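Local coordinates for outer protein YopM (Yersinia pestis, PDB 1JL5) that acts as a leucine-rich repeat effector and virulence factor that probably alters host cell physiology and assembles into a hollow homotetrameric cylinder, at the interface of chains A and B. Residues are numbered along the deposited sequence; one frame, centred on the assembly and turned at random. Chains: chain A/B, outer protein YopM.

The interface of chains A and B. Residues chain A 55, 57, 80-82; chain B 300, 338.
B:Arg338 reaches into chain A and spreads its guanidinium group among backbone carbonyls. B:Arg338 NE and NH2 both donate to A:Gly55 O, each at 3.2 Å, a side-on grip on one oxygen that lies nearly in the guanidinium plane. Both nitrogens approach from the same face of that carbonyl: NH2 is tilted by 20° from the peptide plane, whereas NE stands well above it. At the other end of the group B:Arg338 NH1 donates to A:Asn80 O at 3.0 Å, again from above the carbonyl plane. The stretch from A:Leu81 to A:Gly82 lies against one face of the guanidinium, with A:Gly82 N over its centre. Bends at chi2 and chi3 turn the arginine chain so that its flat end fits between the two carbonyls.

B:Tyr300 OH, the phenol hydroxyl, hydrogen-bonds to the same A:Asn80 O at 2.9 Å, and a water touching both oxygens provides a second route. The side-chain amide of A:Asn80 turns back over the ring, its ND2 3.1 Å above the centre of one face of B:Tyr300. With CG anti to the backbone N (chi1 -160°), ND2 is carried over that ring face while the backbone O meets the hydroxyl. The amide of A:Gln57 stands almost perpendicular to the ring, at its hydroxyl end; OE1 is modelled too close to both B:Tyr300 OH and B:Arg338 NH2, making its exact placement doubtful.

On chain A, A:Gly55 and A:Gln57 lie just before helix 58-71, and A:Asn80 to A:Gly82 follow strand 75-77, at the start of the repeats. They meet loops near strands 301-303 and 341-343 of chain B, within a two-fold symmetric interface of the tetramer.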
# COMPACT_ATOMS: atom_id res chain seq x y z
N GLY A 55 -28.19 9.94 -16.88
CA GLY A 55 -28.30 10.23 -15.46
C GLY A 55 -28.33 11.70 -15.10
O GLY A 55 -28.14 12.05 -13.93
N GLN A 57 -29.63 14.91 -13.81
CA GLN A 57 -30.71 15.19 -12.89
C GLN A 57 -31.25 16.58 -13.16
O GLN A 57 -31.20 17.47 -12.32
CB GLN A 57 -30.19 15.04 -11.47
CG GLN A 57 -29.68 13.64 -11.23
CD GLN A 57 -28.99 13.49 -9.90
OE1 GLN A 57 -27.96 14.11 -9.65
NE2 GLN A 57 -29.54 12.65 -9.04
N ASN A 80 -23.22 18.25 -8.87
CA ASN A 80 -23.33 16.83 -9.12
C ASN A 80 -24.70 16.38 -9.62
O ASN A 80 -25.27 15.41 -9.11
CB ASN A 80 -22.97 16.07 -7.84
CG ASN A 80 -22.60 14.64 -8.11
OD1 ASN A 80 -21.87 14.36 -9.05
ND2 ASN A 80 -23.10 13.73 -7.29
N LEU A 81 -25.21 17.08 -10.62
CA LEU A 81 -26.51 16.73 -11.19
C LEU A 81 -26.30 16.11 -12.55
O LEU A 81 -27.26 15.87 -13.29
CB LEU A 81 -27.39 17.97 -11.28
CG LEU A 81 -27.77 18.57 -9.92
CD1 LEU A 81 -28.74 19.73 -10.11
CD2 LEU A 81 -28.40 17.48 -9.06
N GLY A 82 -25.05 15.85 -12.89
CA GLY A 82 -24.72 15.25 -14.16
C GLY A 82 -25.19 16.06 -15.35
O GLY A 82 -25.36 15.53 -16.44
N TYR B 300 -25.33 7.66 -6.50
CA TYR B 300 -24.16 8.26 -7.13
C TYR B 300 -22.98 7.34 -6.86
O TYR B 300 -22.10 7.15 -7.70
CB TYR B 300 -23.80 9.60 -6.50
CG TYR B 300 -24.75 10.73 -6.77
CD1 TYR B 300 -25.26 10.95 -8.05
CD2 TYR B 300 -25.09 11.63 -5.76
CE1 TYR B 300 -26.08 12.04 -8.32
CE2 TYR B 300 -25.90 12.72 -6.01
CZ TYR B 300 -26.40 12.92 -7.29
OH TYR B 300 -27.20 14.00 -7.53
N ARG B 338 -22.92 8.46 -16.73
CA ARG B 338 -22.48 9.40 -15.72
C ARG B 338 -21.33 8.82 -14.90
O ARG B 338 -20.65 9.53 -14.18
CB ARG B 338 -23.63 9.76 -14.78
CG ARG B 338 -23.90 11.24 -14.71
CD ARG B 338 -23.82 11.79 -13.30
NE ARG B 338 -25.14 12.18 -12.83
CZ ARG B 338 -25.38 12.87 -11.73
NH1 ARG B 338 -24.38 13.26 -10.95
NH2 ARG B 338 -26.63 13.17 -11.40
O HOH W 1 -26.10 16.09 -6.58